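Local atomic coordinates of tRNA-splicing endonuclease (Sulfolobus tokodaii, PDB entry 2CV8), a protein that probably cuts precursor tRNAs at both splice sites to release the intron, leaving 2',3'-cyclic phosphate and 5'-hydroxyl ends. Residues 49-54 and 92-97; 75-80 and 86-91; 108-113 and 154-159; 115-120 and 125-130. All coordinates share one frame; numbering follows the deposited sequence.

Contact 1: 49-54 and 92-97; sequences SLIEGV and SVYEDL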
loop_
_atom_site.group_PDB
_atom_site.type_symbol
_atom_site.label_atom_id
_atom_site.label_comp_id
_atom_site.label_asym_id
_atom_site.label_seq_id
_atom_site.Cartn_x
_atom_site.Cartn_y
_atom_site.Cartn_z
ATOM N N SER B 49 -20.622 17.405 3.717
ATOM C CA SER B 49 -20.833 15.971 3.794
ATOM C C SER B 49 -20.978 15.628 5.270
ATOM O O SER B 49 -20.567 16.415 6.132
ATOM C CB SER B 49 -19.632 15.235 3.213
ATOM O OG SER B 49 -18.451 15.506 3.947
ATOM N N LEU B 50 -21.568 14.474 5.574
ATOM C CA LEU B 50 -21.724 14.083 6.968
ATOM C C LEU B 50 -20.387 14.089 7.701
ATOM O O LEU B 50 -20.310 14.518 8.852
ATOM C CB LEU B 50 -22.379 12.708 7.072
ATOM C CG LEU B 50 -23.905 12.773 7.023
ATOM C CD1 LEU B 50 -24.499 11.379 6.883
ATOM C CD2 LEU B 50 -24.404 13.466 8.288
ATOM N N ILE B 51 -19.331 13.628 7.033
ATOM C CA ILE B 51 -18.009 13.606 7.650
ATOM C C ILE B 51 -17.600 15.016 8.087
ATOM O O ILE B 51 -17.116 15.207 9.199
ATOM C CB ILE B 51 -16.963 13.012 6.686
ATOM C CG1 ILE B 51 -17.197 11.511 6.551
ATOM C CG2 ILE B 51 -15.563 13.235 7.204
ATOM C CD1 ILE B 51 -16.235 10.835 5.609
ATOM N N GLU B 52 -17.801 16.000 7.217
ATOM C CA GLU B 52 -17.470 17.380 7.543
ATOM C C GLU B 52 -18.404 17.928 8.632
ATOM O O GLU B 52 -17.961 18.547 9.607
ATOM C CB GLU B 52 -17.595 18.262 6.304
ATOM C CG GLU B 52 -16.597 17.954 5.228
ATOM C CD GLU B 52 -16.656 18.952 4.101
ATOM O OE1 GLU B 52 -17.706 19.033 3.434
ATOM O OE2 GLU B 52 -15.652 19.660 3.884
ATOM N N GLY B 53 -19.703 17.708 8.450
ATOM C CA GLY B 53 -20.671 18.187 9.417
ATOM C C GLY B 53 -20.454 17.643 10.820
ATOM O O GLY B 53 -20.516 18.386 11.804
ATOM N N VAL B 54 -20.209 16.341 10.916
ATOM C CA VAL B 54 -19.989 15.709 12.202
ATOM C C VAL B 54 -18.744 16.316 12.848
ATOM O O VAL B 54 -18.714 16.548 14.057
ATOM C CB VAL B 54 -19.841 14.156 12.049
ATOM C CG1 VAL B 54 -19.453 13.515 13.382
ATOM C CG2 VAL B 54 -21.160 13.558 11.570
ATOM N N SER B 92 -12.448 8.822 11.034
ATOM C CA SER B 92 -11.248 8.721 11.854
ATOM C C SER B 92 -10.066 9.403 11.189
ATOM O O SER B 92 -9.332 10.145 11.848
ATOM C CB SER B 92 -10.914 7.255 12.149
ATOM O OG SER B 92 -11.891 6.686 13.008
ATOM N N VAL B 93 -9.880 9.167 9.890
ATOM C CA VAL B 93 -8.771 9.805 9.186
ATOM C C VAL B 93 -9.093 11.285 8.952
ATOM O O VAL B 93 -8.224 12.148 9.115
ATOM C CB VAL B 93 -8.466 9.144 7.806
ATOM C CG1 VAL B 93 -7.239 9.805 7.174
ATOM C CG2 VAL B 93 -8.204 7.660 7.964
ATOM N N TYR B 94 -10.334 11.587 8.575
ATOM C CA TYR B 94 -10.697 12.978 8.343
ATOM C C TYR B 94 -10.350 13.808 9.562
ATOM O O TYR B 94 -9.608 14.794 9.475
ATOM C CB TYR B 94 -12.190 13.144 8.083
ATOM C CG TYR B 94 -12.550 14.584 7.781
ATOM C CD1 TYR B 94 -12.442 15.093 6.496
ATOM C CD2 TYR B 94 -12.932 15.445 8.793
ATOM C CE1 TYR B 94 -12.706 16.425 6.226
ATOM C CE2 TYR B 94 -13.191 16.785 8.541
ATOM C CZ TYR B 94 -13.074 17.271 7.255
ATOM O OH TYR B 94 -13.279 18.606 7.021
ATOM N N GLU B 95 -10.908 13.394 10.696
ATOM C CA GLU B 95 -10.714 14.070 11.970
ATOM C C GLU B 95 -9.245 14.187 12.366
ATOM O O GLU B 95 -8.762 15.280 12.660
ATOM C CB GLU B 95 -11.474 13.323 13.058
ATOM C CG GLU B 95 -11.372 13.954 14.417
ATOM C CD GLU B 95 -11.977 13.073 15.480
ATOM O OE1 GLU B 95 -11.451 11.951 15.673
ATOM O OE2 GLU B 95 -12.972 13.499 16.111
ATOM N N ASP B 96 -8.547 13.054 12.379
ATOM C CA ASP B 96 -7.142 13.014 12.753
ATOM C C ASP B 96 -6.328 13.975 11.907
ATOM O O ASP B 96 -5.525 14.749 12.425
ATOM C CB ASP B 96 -6.609 11.591 12.591
ATOM C CG ASP B 96 -5.150 11.437 13.038
ATOM O OD1 ASP B 96 -4.251 11.401 12.167
ATOM O OD2 ASP B 96 -4.906 11.341 14.261
ATOM N N LEU B 97 -6.541 13.933 10.601
ATOM C CA LEU B 97 -5.809 14.809 9.718
ATOM C C LEU B 97 -6.222 16.250 9.920
ATOM O O LEU B 97 -5.385 17.157 9.932
ATOM C CB LEU B 97 -6.025 14.397 8.266
ATOM C CG LEU B 97 -5.280 13.125 7.850
ATOM C CD1 LEU B 97 -5.390 12.930 6.346
ATOM C CD2 LEU B 97 -3.817 13.237 8.252
#
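I51 and Y94 meet where two helices pack in the interior of the chain. I51 lies in the first turn of helix 50-58, and Y94 lies midway along helix 87-99. The pair joins a helix of the N-terminal family region to one of the catalytic C-terminal region.

The tight part is small and apolar. The CG2 methyl of I51 lies against the root of the tyrosine side chain, 3.4 Å from Y94 CG and 3.5 Å from Y94 CB. I51 CG2 is placed there because it stands anti to the backbone N, with CG1 beside that N (chi1 -72°). The methyl approaches the ring obliquely. The other branch of I51 runs on to F87 and L90 of the same partner helix.

The outer end of the ring is held more loosely. E52 passes it with its aliphatic part, and E52 CG is 3.8 Å from Y94 OH. The carboxylate is turned almost square to the ring, with the two planes 86° apart. It gives the tyrosine no bond. E52 OE2 instead accepts from the backbone N of G28, and Y27 touches both E52 and Y94.

The glutamate also has a role at its own helix end. S49 is the N-cap and forms a capping box with E52. Both bonds are weak: E52 N to S49 OG is 3.4 Å, and S49 N to E52 OE1 is 3.4 Å.

Contact 2: 75-80 and 86-91; sequences RLYQIG and RFRILY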
loop_
_atom_site.group_PDB
_atom_site.type_symbol
_atom_site.label_atom_id
_atom_site.label_comp_id
_atom_site.label_asym_id
_atom_site.label_seq_id
_atom_site.Cartn_x
_atom_site.Cartn_y
_atom_site.Cartn_z
ATOM N N ARG B 75 -25.802 11.469 17.733
ATOM C CA ARG B 75 -26.815 11.125 16.738
ATOM C C ARG B 75 -26.309 11.265 15.310
ATOM O O ARG B 75 -26.553 10.396 14.471
ATOM C CB ARG B 75 -28.073 11.981 16.943
ATOM C CG ARG B 75 -29.101 11.353 17.884
ATOM C CD ARG B 75 -29.930 10.297 17.160
ATOM N NE ARG B 75 -30.813 10.909 16.170
ATOM C CZ ARG B 75 -31.480 10.237 15.237
ATOM N NH1 ARG B 75 -31.373 8.918 15.155
ATOM N NH2 ARG B 75 -32.253 10.888 14.380
ATOM N N LEU B 76 -25.608 12.358 15.035
ATOM C CA LEU B 76 -25.075 12.584 13.704
ATOM C C LEU B 76 -24.079 11.502 13.354
ATOM O O LEU B 76 -24.121 10.947 12.261
ATOM C CB LEU B 76 -24.409 13.951 13.614
ATOM C CG LEU B 76 -25.326 15.044 13.081
ATOM C CD1 LEU B 76 -24.650 16.398 13.200
ATOM C CD2 LEU B 76 -25.666 14.728 11.631
ATOM N N TYR B 77 -23.177 11.201 14.282
ATOM C CA TYR B 77 -22.187 10.161 14.038
ATOM C C TYR B 77 -22.920 8.871 13.670
ATOM O O TYR B 77 -22.612 8.227 12.668
ATOM C CB TYR B 77 -21.334 9.917 15.283
ATOM C CG TYR B 77 -20.154 9.004 15.033
ATOM C CD1 TYR B 77 -18.934 9.512 14.591
ATOM C CD2 TYR B 77 -20.267 7.627 15.212
ATOM C CE1 TYR B 77 -17.859 8.669 14.336
ATOM C CE2 TYR B 77 -19.199 6.775 14.956
ATOM C CZ TYR B 77 -17.998 7.299 14.518
ATOM O OH TYR B 77 -16.946 6.451 14.244
ATOM N N GLN B 78 -23.899 8.500 14.486
ATOM C CA GLN B 78 -24.660 7.292 14.228
ATOM C C GLN B 78 -25.293 7.313 12.842
ATOM O O GLN B 78 -25.329 6.288 12.156
ATOM C CB GLN B 78 -25.740 7.097 15.290
ATOM C CG GLN B 78 -26.590 5.861 15.037
ATOM C CD GLN B 78 -25.763 4.585 14.919
ATOM O OE1 GLN B 78 -26.100 3.686 14.146
ATOM N NE2 GLN B 78 -24.687 4.498 15.694
ATOM N N ILE B 79 -25.793 8.473 12.426
ATOM C CA ILE B 79 -26.405 8.587 11.104
ATOM C C ILE B 79 -25.352 8.338 10.037
ATOM O O ILE B 79 -25.628 7.690 9.027
ATOM C CB ILE B 79 -27.021 9.977 10.871
ATOM C CG1 ILE B 79 -28.203 10.176 11.815
ATOM C CG2 ILE B 79 -27.476 10.116 9.426
ATOM C CD1 ILE B 79 -28.837 11.532 11.698
ATOM N N GLY B 80 -24.149 8.854 10.271
ATOM C CA GLY B 80 -23.066 8.658 9.329
ATOM C C GLY B 80 -22.807 7.174 9.146
ATOM O O GLY B 80 -22.650 6.692 8.020
ATOM N N ARG B 86 -18.111 2.835 5.257
ATOM C CA ARG B 86 -16.759 3.121 5.741
ATOM C C ARG B 86 -16.698 4.427 6.539
ATOM O O ARG B 86 -15.623 5.007 6.739
ATOM C CB ARG B 86 -15.776 3.180 4.567
ATOM C CG ARG B 86 -15.656 1.873 3.790
ATOM C CD ARG B 86 -14.976 2.104 2.452
ATOM N NE ARG B 86 -13.656 2.709 2.617
ATOM C CZ ARG B 86 -13.193 3.711 1.873
ATOM N NH1 ARG B 86 -13.944 4.231 0.905
ATOM N NH2 ARG B 86 -11.977 4.197 2.099
ATOM N N PHE B 87 -17.855 4.874 7.018
ATOM C CA PHE B 87 -17.924 6.103 7.781
ATOM C C PHE B 87 -16.946 6.133 8.949
ATOM O O PHE B 87 -16.260 7.133 9.144
ATOM C CB PHE B 87 -19.335 6.344 8.317
ATOM C CG PHE B 87 -19.476 7.648 9.065
ATOM C CD1 PHE B 87 -19.764 8.835 8.383
ATOM C CD2 PHE B 87 -19.247 7.704 10.444
ATOM C CE1 PHE B 87 -19.816 10.053 9.059
ATOM C CE2 PHE B 87 -19.294 8.922 11.134
ATOM C CZ PHE B 87 -19.578 10.098 10.438
ATOM N N ARG B 88 -16.887 5.055 9.727
ATOM C CA ARG B 88 -15.989 5.004 10.874
ATOM C C ARG B 88 -14.528 5.240 10.509
ATOM O O ARG B 88 -13.863 6.090 11.116
ATOM C CB ARG B 88 -16.105 3.668 11.615
ATOM C CG ARG B 88 -17.372 3.504 12.432
ATOM C CD ARG B 88 -17.164 2.485 13.544
ATOM N NE ARG B 88 -18.390 2.241 14.296
ATOM C CZ ARG B 88 -19.395 1.487 13.862
ATOM N NH1 ARG B 88 -19.316 0.892 12.677
ATOM N NH2 ARG B 88 -20.482 1.335 14.608
ATOM N N ILE B 89 -14.017 4.510 9.524
ATOM C CA ILE B 89 -12.622 4.693 9.180
ATOM C C ILE B 89 -12.397 6.007 8.469
ATOM O O ILE B 89 -11.335 6.622 8.634
ATOM C CB ILE B 89 -12.072 3.533 8.324
ATOM C CG1 ILE B 89 -12.799 3.450 6.993
ATOM C CG2 ILE B 89 -12.229 2.238 9.073
ATOM C CD1 ILE B 89 -12.170 2.458 6.039
ATOM N N LEU B 90 -13.395 6.447 7.696
ATOM C CA LEU B 90 -13.289 7.713 6.965
ATOM C C LEU B 90 -13.299 8.923 7.894
ATOM O O LEU B 90 -12.542 9.873 7.694
ATOM C CB LEU B 90 -14.420 7.850 5.945
ATOM C CG LEU B 90 -14.316 6.972 4.693
ATOM C CD1 LEU B 90 -15.561 7.133 3.870
ATOM C CD2 LEU B 90 -13.081 7.329 3.887
ATOM N N TYR B 91 -14.154 8.894 8.911
ATOM C CA TYR B 91 -14.208 10.004 9.846
ATOM C C TYR B 91 -12.949 10.007 10.716
ATOM O O TYR B 91 -12.437 11.062 11.093
ATOM C CB TYR B 91 -15.452 9.926 10.741
ATOM C CG TYR B 91 -15.489 11.046 11.756
ATOM C CD1 TYR B 91 -15.831 12.350 11.379
ATOM C CD2 TYR B 91 -15.087 10.829 13.077
ATOM C CE1 TYR B 91 -15.768 13.409 12.293
ATOM C CE2 TYR B 91 -15.014 11.878 13.989
ATOM C CZ TYR B 91 -15.357 13.165 13.593
ATOM O OH TYR B 91 -15.283 14.198 14.500
#
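Y77, F87 and Y91 form an aromatic cluster between two consecutive helices, 73-83 and 87-99, which a short turn connects. The local helix axes come within 10.4 Å, and their directions differ by 119°.

Ring-on-ring packing carries most of the contact. F87 and Y77 make a T-shaped pair, with ring centroids 5.1 Å apart and planes at 82°. The edge of F87 is the pointing partner: F87 CE2 sits over one face of Y77, 3.5 Å from Y77 CE1. Y77 in turn points its own edge at the face of Y91. This second pair is offset, with centroids 5.8 Å apart, and its nearest atoms are Y77 CE1 and Y91 CD2 at 3.7 Å. Each of the three rings leaves its helix with CG opposite the backbone N across the CA-CB bond; for Y77 chi1 is -171°, which sends the ring across to the other helix.

A CH-pi contact covers a face of F87. There G80, with no side chain, brings its CA to 3.6 Å from the ring centroid. Y91 CB lies over the opposite face, so the phenylalanine ring is enclosed between backbone and side chain.

On the exposed side, R88 runs extended from CG to NE and crosses Y77 at about a right angle. Its methylene meets the phenol end, with R88 CG 3.5 Å from Y77 OH.

Contact 3: 108-113 and 154-159; sequences IKYGAD and TRKELI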
loop_
_atom_site.group_PDB
_atom_site.type_symbol
_atom_site.label_atom_id
_atom_site.label_comp_id
_atom_site.label_asym_id
_atom_site.label_seq_id
_atom_site.Cartn_x
_atom_site.Cartn_y
_atom_site.Cartn_z
ATOM N N ILE B 108 -11.860 11.955 -4.365
ATOM C CA ILE B 108 -12.455 11.096 -5.379
ATOM C C ILE B 108 -12.033 11.414 -6.820
ATOM O O ILE B 108 -11.780 10.497 -7.608
ATOM C CB ILE B 108 -13.988 11.102 -5.251
ATOM C CG1 ILE B 108 -14.369 10.606 -3.858
ATOM C CG2 ILE B 108 -14.615 10.183 -6.296
ATOM C CD1 ILE B 108 -15.846 10.545 -3.614
ATOM N N LYS B 109 -11.952 12.698 -7.167
ATOM C CA LYS B 109 -11.526 13.094 -8.512
ATOM C C LYS B 109 -10.219 12.375 -8.831
ATOM O O LYS B 109 -9.940 12.039 -9.977
ATOM C CB LYS B 109 -11.257 14.603 -8.590
ATOM C CG LYS B 109 -12.426 15.511 -8.235
ATOM C CD LYS B 109 -11.964 16.964 -8.119
ATOM C CE LYS B 109 -13.081 17.865 -7.598
ATOM N NZ LYS B 109 -12.598 19.241 -7.265
ATOM N N TYR B 110 -9.421 12.143 -7.796
ATOM C CA TYR B 110 -8.128 11.500 -7.958
ATOM C C TYR B 110 -8.151 10.017 -7.640
ATOM O O TYR B 110 -7.113 9.361 -7.668
ATOM C CB TYR B 110 -7.089 12.195 -7.077
ATOM C CG TYR B 110 -7.127 13.700 -7.182
ATOM C CD1 TYR B 110 -7.985 14.457 -6.382
ATOM C CD2 TYR B 110 -6.320 14.369 -8.098
ATOM C CE1 TYR B 110 -8.036 15.850 -6.493
ATOM C CE2 TYR B 110 -6.362 15.758 -8.220
ATOM C CZ TYR B 110 -7.219 16.490 -7.415
ATOM O OH TYR B 110 -7.252 17.858 -7.539
ATOM N N GLY B 111 -9.329 9.485 -7.336
ATOM C CA GLY B 111 -9.424 8.068 -7.029
ATOM C C GLY B 111 -8.872 7.726 -5.658
ATOM O O GLY B 111 -8.106 6.777 -5.493
ATOM N N ALA B 112 -9.262 8.519 -4.669
ATOM C CA ALA B 112 -8.837 8.323 -3.294
ATOM C C ALA B 112 -9.921 8.911 -2.405
ATOM O O ALA B 112 -10.857 9.544 -2.898
ATOM C CB ALA B 112 -7.518 9.032 -3.049
ATOM N N ASP B 113 -9.805 8.705 -1.098
ATOM C CA ASP B 113 -10.796 9.230 -0.173
ATOM C C ASP B 113 -10.599 10.715 0.070
ATOM O O ASP B 113 -11.545 11.494 -0.005
ATOM C CB ASP B 113 -10.737 8.485 1.158
ATOM C CG ASP B 113 -11.145 7.035 1.027
ATOM O OD1 ASP B 113 -12.220 6.777 0.430
ATOM O OD2 ASP B 113 -10.396 6.160 1.526
ATOM N N THR B 154 -1.673 10.878 -11.274
ATOM C CA THR B 154 -1.524 12.330 -11.154
ATOM C C THR B 154 -0.180 12.507 -10.458
ATOM O O THR B 154 0.139 13.567 -9.917
ATOM C CB THR B 154 -2.636 12.967 -10.278
ATOM O OG1 THR B 154 -3.924 12.651 -10.824
ATOM C CG2 THR B 154 -2.487 14.479 -10.243
ATOM N N ARG B 155 0.596 11.428 -10.490
ATOM C CA ARG B 155 1.918 11.363 -9.885
ATOM C C ARG B 155 2.051 12.232 -8.637
ATOM O O ARG B 155 2.919 13.103 -8.554
ATOM C CB ARG B 155 2.990 11.735 -10.913
ATOM C CG ARG B 155 4.232 10.852 -10.833
ATOM C CD ARG B 155 4.924 10.982 -9.481
ATOM N NE ARG B 155 5.866 9.895 -9.227
ATOM C CZ ARG B 155 6.697 9.851 -8.189
ATOM N NH1 ARG B 155 6.710 10.838 -7.302
ATOM N NH2 ARG B 155 7.510 8.816 -8.032
ATOM N N LYS B 156 1.169 11.994 -7.674
ATOM C CA LYS B 156 1.188 12.715 -6.408
ATOM C C LYS B 156 1.534 11.699 -5.328
ATOM O O LYS B 156 1.961 10.586 -5.639
ATOM C CB LYS B 156 -0.174 13.355 -6.135
ATOM C CG LYS B 156 -0.494 14.490 -7.087
ATOM C CD LYS B 156 -1.846 15.106 -6.812
ATOM C CE LYS B 156 -2.042 16.348 -7.665
ATOM N NZ LYS B 156 -3.432 16.867 -7.586
ATOM N N GLU B 157 1.354 12.061 -4.066
ATOM C CA GLU B 157 1.680 11.128 -2.999
ATOM C C GLU B 157 0.485 10.334 -2.478
ATOM O O GLU B 157 -0.421 10.895 -1.862
ATOM C CB GLU B 157 2.361 11.872 -1.855
ATOM C CG GLU B 157 3.763 12.353 -2.206
ATOM C CD GLU B 157 4.740 11.206 -2.435
ATOM O OE1 GLU B 157 4.473 10.348 -3.305
ATOM O OE2 GLU B 157 5.779 11.160 -1.741
ATOM N N LEU B 158 0.486 9.023 -2.733
ATOM C CA LEU B 158 -0.591 8.146 -2.273
ATOM C C LEU B 158 -0.254 7.651 -0.869
ATOM O O LEU B 158 0.877 7.239 -0.594
ATOM C CB LEU B 158 -0.755 6.960 -3.225
ATOM C CG LEU B 158 -2.022 6.115 -3.065
ATOM C CD1 LEU B 158 -1.984 5.390 -1.740
ATOM C CD2 LEU B 158 -3.261 7.000 -3.162
ATOM N N ILE B 159 -1.249 7.668 0.013
ATOM C CA ILE B 159 -1.049 7.265 1.403
ATOM C C ILE B 159 -2.245 6.529 1.996
ATOM O O ILE B 159 -3.385 6.948 1.833
ATOM C CB ILE B 159 -0.743 8.509 2.273
ATOM C CG1 ILE B 159 0.573 9.135 1.825
ATOM C CG2 ILE B 159 -0.648 8.136 3.740
ATOM C CD1 ILE B 159 1.004 10.301 2.664
#
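The predicted active site brings K156 up to the ring of Y110. K156 lies by strand 157-163, and Y110 lies in the loop between strands 103-106 and 114-117. The lysine chain is extended beyond CG, with CG anti to the carbonyl carbon (chi1 -69°). This stretched form carries the amine across the gap, and K156 NZ comes to 3.2 Å from Y110 CE2. It is 3.8 Å from Y110 CZ and 3.9 Å from Y110 OH, so the amine sits nearer the ring carbon than the hydroxyl. It approaches the ring obliquely. The CA-CB bond of Y110 points toward 154-159.

T154 touches the same ring from another direction. Its OG1 lies near the ring plane, at the edge, 4.0 Å from Y110 CD2. This is a loose contact at the surface, and T154 is poorly ordered.

Both segments belong to the catalytic C-terminal domain. Strand 157-163 is part of its five-stranded mixed sheet, and 108-113 lies in a loop joining two other strands of that sheet. Strand 128-134 runs between 114-117 and 157-163, and Y110 rests on L129 of that middle strand. The side chain of Y110 also comes near that of Y117, another predicted catalytic residue, about 4 Å apart at their nearest atoms.

Deeper in, the contact gives way to the packing of each segment on other parts of the domain: L158 touches V150 and S151 of helix 141-151, and A112 packs on I131.

Contact 4: 115-120 and 125-130; sequences AVYTIG and HAPYLV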
loop_
_atom_site.group_PDB
_atom_site.type_symbol
_atom_site.label_atom_id
_atom_site.label_comp_id
_atom_site.label_asym_id
_atom_site.label_seq_id
_atom_site.Cartn_x
_atom_site.Cartn_y
_atom_site.Cartn_z
ATOM N N ALA B 115 -8.022 14.462 -0.269
ATOM C CA ALA B 115 -6.991 15.261 -0.920
ATOM C C ALA B 115 -6.532 16.185 0.208
ATOM O O ALA B 115 -7.158 17.202 0.487
ATOM C CB ALA B 115 -7.568 16.056 -2.052
ATOM N N VAL B 116 -5.449 15.806 0.874
ATOM C CA VAL B 116 -4.932 16.572 1.992
ATOM C C VAL B 116 -3.954 17.664 1.565
ATOM O O VAL B 116 -3.051 17.423 0.763
ATOM C CB VAL B 116 -4.252 15.635 3.000
ATOM C CG1 VAL B 116 -3.926 16.375 4.263
ATOM C CG2 VAL B 116 -5.164 14.460 3.301
ATOM N N TYR B 117 -4.147 18.861 2.117
ATOM C CA TYR B 117 -3.310 20.031 1.816
ATOM C C TYR B 117 -2.643 20.676 3.036
ATOM O O TYR B 117 -3.233 20.757 4.114
ATOM C CB TYR B 117 -4.142 21.149 1.181
ATOM C CG TYR B 117 -4.757 20.843 -0.156
ATOM C CD1 TYR B 117 -5.838 19.969 -0.270
ATOM C CD2 TYR B 117 -4.256 21.429 -1.313
ATOM C CE1 TYR B 117 -6.404 19.688 -1.510
ATOM C CE2 TYR B 117 -4.811 21.153 -2.553
ATOM C CZ TYR B 117 -5.883 20.279 -2.644
ATOM O OH TYR B 117 -6.402 19.969 -3.870
ATOM N N THR B 118 -1.435 21.202 2.844
ATOM C CA THR B 118 -0.742 21.937 3.908
ATOM C C THR B 118 -0.832 23.394 3.456
ATOM O O THR B 118 -0.319 23.745 2.399
ATOM C CB THR B 118 0.759 21.569 4.028
ATOM O OG1 THR B 118 0.902 20.324 4.721
ATOM C CG2 THR B 118 1.514 22.661 4.793
ATOM N N ILE B 119 -1.505 24.235 4.229
ATOM C CA ILE B 119 -1.638 25.643 3.858
ATOM C C ILE B 119 -1.328 26.575 5.022
ATOM O O ILE B 119 -1.227 26.145 6.172
ATOM C CB ILE B 119 -3.073 25.979 3.325
ATOM C CG1 ILE B 119 -4.132 25.353 4.230
ATOM C CG2 ILE B 119 -3.255 25.467 1.897
ATOM C CD1 ILE B 119 -4.167 25.886 5.654
ATOM N N GLY B 120 -1.182 27.857 4.710
ATOM C CA GLY B 120 -0.894 28.840 5.735
ATOM C C GLY B 120 -1.022 30.238 5.169
ATOM O O GLY B 120 -1.467 30.405 4.030
ATOM N N HIS B 125 0.191 24.273 -1.032
ATOM C CA HIS B 125 1.053 23.147 -1.385
ATOM C C HIS B 125 0.317 22.112 -2.240
ATOM O O HIS B 125 -0.906 22.179 -2.399
ATOM C CB HIS B 125 1.591 22.467 -0.117
ATOM C CG HIS B 125 2.471 23.341 0.726
ATOM N ND1 HIS B 125 2.969 22.936 1.947
ATOM C CD2 HIS B 125 2.946 24.594 0.526
ATOM C CE1 HIS B 125 3.710 23.901 2.461
ATOM N NE2 HIS B 125 3.712 24.919 1.619
ATOM N N ALA B 126 1.073 21.167 -2.797
ATOM C CA ALA B 126 0.495 20.109 -3.616
ATOM C C ALA B 126 -0.286 19.191 -2.680
ATOM O O ALA B 126 0.092 19.001 -1.528
ATOM C CB ALA B 126 1.586 19.331 -4.336
ATOM N N PRO B 127 -1.379 18.599 -3.178
ATOM C CA PRO B 127 -2.287 17.698 -2.463
ATOM C C PRO B 127 -1.802 16.275 -2.244
ATOM O O PRO B 127 -1.417 15.594 -3.192
ATOM C CB PRO B 127 -3.548 17.707 -3.334
ATOM C CG PRO B 127 -3.324 18.820 -4.338
ATOM C CD PRO B 127 -1.855 18.820 -4.548
ATOM N N TYR B 128 -1.833 15.825 -0.996
ATOM C CA TYR B 128 -1.449 14.455 -0.688
ATOM C C TYR B 128 -2.746 13.671 -0.777
ATOM O O TYR B 128 -3.771 14.106 -0.272
ATOM C CB TYR B 128 -0.856 14.338 0.721
ATOM C CG TYR B 128 0.464 15.044 0.853
ATOM C CD1 TYR B 128 0.539 16.340 1.363
ATOM C CD2 TYR B 128 1.632 14.452 0.381
ATOM C CE1 TYR B 128 1.753 17.034 1.391
ATOM C CE2 TYR B 128 2.848 15.135 0.401
ATOM C CZ TYR B 128 2.902 16.426 0.906
ATOM O OH TYR B 128 4.098 17.111 0.911
ATOM N N LEU B 129 -2.710 12.528 -1.438
ATOM C CA LEU B 129 -3.897 11.701 -1.578
ATOM C C LEU B 129 -3.889 10.612 -0.523
ATOM O O LEU B 129 -2.910 9.882 -0.375
ATOM C CB LEU B 129 -3.937 11.083 -2.971
ATOM C CG LEU B 129 -4.704 11.848 -4.048
ATOM C CD1 LEU B 129 -4.647 13.345 -3.809
ATOM C CD2 LEU B 129 -4.118 11.484 -5.394
ATOM N N VAL B 130 -4.984 10.504 0.215
ATOM C CA VAL B 130 -5.069 9.506 1.265
ATOM C C VAL B 130 -6.254 8.581 1.067
ATOM O O VAL B 130 -7.334 8.999 0.646
ATOM C CB VAL B 130 -5.204 10.163 2.688
ATOM C CG1 VAL B 130 -5.175 9.091 3.766
ATOM C CG2 VAL B 130 -4.086 11.168 2.933
HETATM O O HOH W 1 0.615 19.767 0.785
#
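Y117 reaches P127 because its CG is turned anti to the carbonyl carbon (chi1 -64°), which lays the ring against the proline. H125 has the same first torsion (chi1 -63°) and comes over T118. Both meetings lie toward the loop end of a beta hairpin formed by strands 114-117 and 128-134. Y117 and H125 are predicted catalytic residues, so this hairpin probably forms one side of the active site.

P127 CB sits over one face of Y117, 3.9 Å from the ring centroid, in a CH-pi contact. P127 CG lies 3.3 Å from Y117 CE2, near the phenol end. The side chain of K156, the third predicted catalytic residue, is close to P127.

H125 is exposed and poorly ordered. One face of its imidazole lies over T118 O, and its ND1 is 3.2 Å from T118 CG2. A water bridges the backbone here, accepting from T118 N and donating to A126 O.

The strands are regular further on. V116 and Y128 are an antiparallel hydrogen-bonded pair: V116 N to Y128 O is 2.6 Å and Y128 N to V116 O is 2.7 Å. A115 and L129 form the next, non-hydrogen-bonded pair. V116 and V130 both pack on L97 of helix 87-99. Between these two valines the CG2 methyls meet, V116 CG2 being 3.5 Å from V130 CG2.

Helix 87-99 packs against helices of the N-terminal region and against the catalytic sheet. Contacts 1 and 2 both use it, and their centres are about 8 Å apart. Contact 2 is nested inside the loop that contact 1 closes. Both come before contacts 3 and 4, where contact 4 is nested inside contact 3. The centres of these two are about 11 Å apart, and strands 128-134 and 157-163 are neighbours in one sheet, with L129 N probably bonded to E157 O. Together they hold the three predicted catalytic residues. Contacts 1 and 4 touch where helix 87-99 packs on the sheet. R86 of contact 2 forms a salt bridge with D113 of contact 3. Contacts 1 and 2 join the N-terminal region to helix 87-99, and contacts 3 and 4 build the catalytic end.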